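Local coordinates for protein serine protease pet (Escherichia coli, PDB 4OM9) that probably cleaves host proteins such as alpha-fodrin, acting as a secreted serine protease autotransporter enterotoxin of enteroaggregative Escherichia coli, at residues L202-V214 with K221-G233. Residues are numbered along the deposited sequence; the frame is centred on the assembly and turned at random.
Sequences LTTNGDSGSGVYV and KWVLLGTTHGIIG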
loop_
_atom_site.group_PDB
_atom_site.type_symbol
_atom_site.label_atom_id
_atom_site.label_comp_id
_atom_site.label_asym_id
_atom_site.label_seq_id
_atom_site.Cartn_x
_atom_site.Cartn_y
_atom_site.Cartn_z
ATOM N N LEU A 202 -9.038 33.987 -3.528
ATOM C CA LEU A 202 -9.606 35.025 -4.365
ATOM C C LEU A 202 -8.955 35.029 -5.750
ATOM O O LEU A 202 -7.781 34.673 -5.905
ATOM C CB LEU A 202 -9.459 36.397 -3.708
ATOM C CG LEU A 202 -10.009 36.516 -2.281
ATOM C CD1 LEU A 202 -9.631 37.861 -1.704
ATOM C CD2 LEU A 202 -11.518 36.298 -2.226
ATOM N N THR A 203 -9.724 35.453 -6.746
ATOM C CA THR A 203 -9.243 35.482 -8.113
ATOM C C THR A 203 -8.263 36.625 -8.353
ATOM O O THR A 203 -8.473 37.752 -7.908
ATOM C CB THR A 203 -10.419 35.599 -9.079
ATOM O OG1 THR A 203 -11.421 34.640 -8.711
ATOM C CG2 THR A 203 -9.980 35.358 -10.522
ATOM N N THR A 204 -7.188 36.312 -9.060
ATOM C CA THR A 204 -6.159 37.274 -9.436
ATOM C C THR A 204 -6.141 37.371 -10.958
ATOM O O THR A 204 -6.749 36.535 -11.627
ATOM C CB THR A 204 -4.777 36.845 -8.916
ATOM O OG1 THR A 204 -4.408 35.584 -9.523
ATOM C CG2 THR A 204 -4.821 36.689 -7.400
ATOM N N ASN A 205 -5.447 38.367 -11.505
ATOM C CA ASN A 205 -5.415 38.562 -12.960
ATOM C C ASN A 205 -4.875 37.334 -13.720
ATOM O O ASN A 205 -5.465 36.902 -14.714
ATOM C CB ASN A 205 -4.588 39.800 -13.313
ATOM C CG ASN A 205 -5.222 41.087 -12.809
ATOM O OD1 ASN A 205 -6.444 41.189 -12.704
ATOM N ND2 ASN A 205 -4.393 42.074 -12.491
ATOM N N GLY A 206 -3.780 36.755 -13.233
ATOM C CA GLY A 206 -3.207 35.576 -13.851
ATOM C C GLY A 206 -4.127 34.364 -13.857
ATOM O O GLY A 206 -3.830 33.366 -14.516
ATOM N N ASP A 207 -5.235 34.441 -13.118
ATOM C CA ASP A 207 -6.244 33.382 -13.112
ATOM C C ASP A 207 -7.217 33.505 -14.286
ATOM O O ASP A 207 -8.015 32.595 -14.535
ATOM C CB ASP A 207 -7.041 33.397 -11.804
ATOM C CG ASP A 207 -6.247 32.882 -10.623
ATOM O OD1 ASP A 207 -5.496 31.872 -10.786
ATOM O OD2 ASP A 207 -6.377 33.497 -9.531
ATOM N N SER A 208 -7.190 34.649 -14.965
ATOM C CA SER A 208 -8.106 34.883 -16.069
ATOM C C SER A 208 -7.919 33.780 -17.111
ATOM O O SER A 208 -6.792 33.428 -17.454
ATOM C CB SER A 208 -7.872 36.273 -16.668
ATOM O OG SER A 208 -8.530 36.428 -17.918
ATOM N N GLY A 209 -9.021 33.197 -17.565
ATOM C CA GLY A 209 -8.956 32.094 -18.504
ATOM C C GLY A 209 -9.088 30.702 -17.880
ATOM O O GLY A 209 -9.397 29.740 -18.605
ATOM N N SER A 210 -8.869 30.580 -16.559
ATOM C CA SER A 210 -8.822 29.262 -15.910
ATOM C C SER A 210 -10.216 28.647 -15.899
ATOM O O SER A 210 -11.209 29.371 -15.923
ATOM C CB SER A 210 -8.244 29.354 -14.485
ATOM O OG SER A 210 -8.937 30.280 -13.649
ATOM N N GLY A 211 -10.295 27.324 -15.894
ATOM C CA GLY A 211 -11.567 26.633 -15.990
ATOM C C GLY A 211 -12.346 26.566 -14.673
ATOM O O GLY A 211 -11.778 26.467 -13.590
ATOM N N VAL A 212 -13.667 26.660 -14.796
ATOM C CA VAL A 212 -14.580 26.697 -13.677
ATOM C C VAL A 212 -15.450 25.449 -13.771
ATOM O O VAL A 212 -15.996 25.144 -14.837
ATOM C CB VAL A 212 -15.442 27.989 -13.707
ATOM C CG1 VAL A 212 -16.524 27.955 -12.638
ATOM C CG2 VAL A 212 -14.557 29.237 -13.570
ATOM N N TYR A 213 -15.570 24.711 -12.672
ATOM C CA TYR A 213 -16.220 23.405 -12.719
ATOM C C TYR A 213 -17.487 23.352 -11.894
ATOM O O TYR A 213 -17.628 24.023 -10.871
ATOM C CB TYR A 213 -15.272 22.294 -12.239
ATOM C CG TYR A 213 -14.066 22.076 -13.118
ATOM C CD1 TYR A 213 -12.937 22.879 -12.981
ATOM C CD2 TYR A 213 -14.041 21.057 -14.073
ATOM C CE1 TYR A 213 -11.823 22.687 -13.779
ATOM C CE2 TYR A 213 -12.924 20.852 -14.877
ATOM C CZ TYR A 213 -11.824 21.680 -14.724
ATOM O OH TYR A 213 -10.700 21.529 -15.498
ATOM N N VAL A 214 -18.394 22.495 -12.312
ATOM C CA VAL A 214 -19.680 22.440 -11.677
ATOM C C VAL A 214 -20.170 21.001 -11.838
ATOM O O VAL A 214 -19.751 20.316 -12.758
ATOM C CB VAL A 214 -20.580 23.536 -12.296
ATOM C CG1 VAL A 214 -21.837 22.987 -12.888
ATOM C CG2 VAL A 214 -20.822 24.651 -11.300
ATOM N N LYS A 221 -21.013 13.666 -12.410
ATOM C CA LYS A 221 -19.757 14.023 -13.048
ATOM C C LYS A 221 -19.493 15.520 -12.997
ATOM O O LYS A 221 -20.409 16.327 -13.091
ATOM C CB LYS A 221 -19.755 13.557 -14.501
ATOM C CG LYS A 221 -20.911 14.114 -15.323
ATOM C CD LYS A 221 -20.681 13.903 -16.809
ATOM C CE LYS A 221 -21.772 14.573 -17.643
ATOM N NZ LYS A 221 -21.510 14.409 -19.103
ATOM N N TRP A 222 -18.225 15.883 -12.871
ATOM C CA TRP A 222 -17.823 17.278 -12.973
ATOM C C TRP A 222 -17.791 17.757 -14.426
ATOM O O TRP A 222 -17.304 17.072 -15.336
ATOM C CB TRP A 222 -16.461 17.489 -12.318
ATOM C CG TRP A 222 -16.544 17.392 -10.836
ATOM C CD1 TRP A 222 -16.300 16.296 -10.080
ATOM C CD2 TRP A 222 -16.932 18.427 -9.938
ATOM N NE1 TRP A 222 -16.492 16.583 -8.751
ATOM C CE2 TRP A 222 -16.886 17.890 -8.635
ATOM C CE3 TRP A 222 -17.311 19.767 -10.105
ATOM C CZ2 TRP A 222 -17.205 18.634 -7.501
ATOM C CZ3 TRP A 222 -17.627 20.508 -8.986
ATOM C CH2 TRP A 222 -17.570 19.938 -7.692
ATOM N N VAL A 223 -18.298 18.960 -14.617
ATOM C CA VAL A 223 -18.559 19.480 -15.927
ATOM C C VAL A 223 -17.867 20.814 -16.002
ATOM O O VAL A 223 -17.831 21.533 -15.017
ATOM C CB VAL A 223 -20.092 19.585 -16.146
ATOM C CG1 VAL A 223 -20.490 20.765 -17.020
ATOM C CG2 VAL A 223 -20.637 18.260 -16.654
ATOM N N LEU A 224 -17.290 21.141 -17.153
ATOM C CA LEU A 224 -16.695 22.452 -17.325
ATOM C C LEU A 224 -17.778 23.520 -17.496
ATOM O O LEU A 224 -18.402 23.578 -18.554
ATOM C CB LEU A 224 -15.785 22.459 -18.537
ATOM C CG LEU A 224 -14.945 23.707 -18.778
ATOM C CD1 LEU A 224 -13.861 23.835 -17.711
ATOM C CD2 LEU A 224 -14.340 23.619 -20.182
ATOM N N LEU A 225 -17.990 24.361 -16.480
ATOM C CA LEU A 225 -19.008 25.429 -16.550
ATOM C C LEU A 225 -18.642 26.486 -17.578
ATOM O O LEU A 225 -19.482 26.951 -18.368
ATOM C CB LEU A 225 -19.195 26.116 -15.193
ATOM C CG LEU A 225 -20.157 27.329 -15.203
ATOM C CD1 LEU A 225 -21.592 26.865 -15.017
ATOM C CD2 LEU A 225 -19.823 28.380 -14.123
ATOM N N GLY A 226 -17.372 26.871 -17.552
ATOM C CA GLY A 226 -16.868 27.885 -18.458
ATOM C C GLY A 226 -15.456 28.263 -18.060
ATOM O O GLY A 226 -14.760 27.468 -17.434
ATOM N N THR A 227 -15.055 29.487 -18.399
ATOM C CA THR A 227 -13.689 29.948 -18.201
ATOM C C THR A 227 -13.697 31.327 -17.569
ATOM O O THR A 227 -14.581 32.162 -17.847
ATOM C CB THR A 227 -12.892 29.987 -19.537
ATOM O OG1 THR A 227 -13.625 30.733 -20.514
ATOM C CG2 THR A 227 -12.715 28.603 -20.054
ATOM N N THR A 228 -12.708 31.580 -16.729
ATOM C CA THR A 228 -12.740 32.769 -15.891
ATOM C C THR A 228 -12.496 34.067 -16.656
ATOM O O THR A 228 -11.446 34.250 -17.269
ATOM C CB THR A 228 -11.722 32.645 -14.776
ATOM O OG1 THR A 228 -12.036 31.480 -14.016
ATOM C CG2 THR A 228 -11.743 33.865 -13.878
ATOM N N HIS A 229 -13.463 34.976 -16.573
ATOM C CA HIS A 229 -13.434 36.234 -17.340
ATOM C C HIS A 229 -12.880 37.444 -16.594
ATOM O O HIS A 229 -12.093 38.206 -17.148
ATOM C CB HIS A 229 -14.827 36.593 -17.834
ATOM C CG HIS A 229 -14.904 37.957 -18.442
ATOM N ND1 HIS A 229 -14.526 38.216 -19.743
ATOM C CD2 HIS A 229 -15.300 39.144 -17.928
ATOM C CE1 HIS A 229 -14.687 39.497 -20.003
ATOM N NE2 HIS A 229 -15.158 40.087 -18.916
ATOM N N GLY A 230 -13.322 37.654 -15.357
ATOM C CA GLY A 230 -12.844 38.794 -14.582
ATOM C C GLY A 230 -13.444 38.921 -13.198
ATOM O O GLY A 230 -14.235 38.078 -12.789
ATOM N N ILE A 231 -13.068 39.979 -12.482
ATOM C CA ILE A 231 -13.565 40.209 -11.130
ATOM C C ILE A 231 -14.142 41.614 -10.900
ATOM O O ILE A 231 -13.846 42.552 -11.637
ATOM C CB ILE A 231 -12.457 39.980 -10.065
ATOM C CG1 ILE A 231 -11.563 41.217 -9.921
ATOM C CG2 ILE A 231 -11.634 38.731 -10.382
ATOM C CD1 ILE A 231 -10.749 41.534 -11.149
ATOM N N ILE A 232 -14.969 41.735 -9.864
ATOM C CA ILE A 232 -15.389 43.033 -9.328
ATOM C C ILE A 232 -15.374 42.926 -7.799
ATOM O O ILE A 232 -15.757 41.899 -7.246
ATOM C CB ILE A 232 -16.781 43.452 -9.839
ATOM C CG1 ILE A 232 -16.748 43.706 -11.348
ATOM C CG2 ILE A 232 -17.261 44.721 -9.150
ATOM C CD1 ILE A 232 -15.871 44.880 -11.748
ATOM N N GLY A 233 -14.907 43.964 -7.117
ATOM C CA GLY A 233 -14.753 43.895 -5.674
ATOM C C GLY A 233 -13.317 43.582 -5.259
ATOM O O GLY A 233 -12.414 43.585 -6.103
#
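The antiparallel hairpin of strands 211-216 and 221-232, in the protease domain, runs back into the Gly-Asp-Ser-Gly-Ser turn, and Thr-228 joins the two elements. Its carbonyl O takes the N-H of Gly-209 at 2.7 Å, in the carbonyl plane and on a lone pair, while its own N donates to Ser-210 O at 2.8 Å. With chi1 at -59°, Thr-228 OG1 lies beside the backbone N and reaches the same Ser-210 O at 3.0 Å from above the carbonyl plane. Thr-228 thus grips the carbonyl of buried Ser-210 with two donors. The turn from Asp-207 to Ser-210 is type II, with Gly-209 at its positive-phi position, and Ser-210 OG folds back onto Asp-207 O at 2.6 Å, on a lone pair. Asp-207 OD2 in turn receives both the N and OG1 of Thr-204.

Further along the hairpin a classic beta bulge sets Leu-225 and Gly-226 together against Val-212, whose O accepts Leu-225 N at 2.7 Å and Gly-226 N only weakly. At the bulge Leu-225 packs beside Val-212, CD2 to CG1 3.6 Å, the two side chains running in the same direction. On the face that carries Tyr-213 and Leu-224, the CD1 of Leu-224 sits over one face of the Tyr-213 ring, offset toward its rim, 4.2 Å from CZ. Beyond the turn, at the start of 202-214, Thr-203 and Ile-231 pass side by side in opposite senses, CB of Thr-203 3.6 Å from CG2 of Ile-231.

Ser-208 touches His-72 and, with it and Asp-101, probably forms the catalytic triad; His-229 holds Asp-101 through ND1 as a second-shell residue. A nucleophile turn bonded to a strand of the C-terminal beta-barrel is characteristic of the chymotrypsin-like (clan PA) fold.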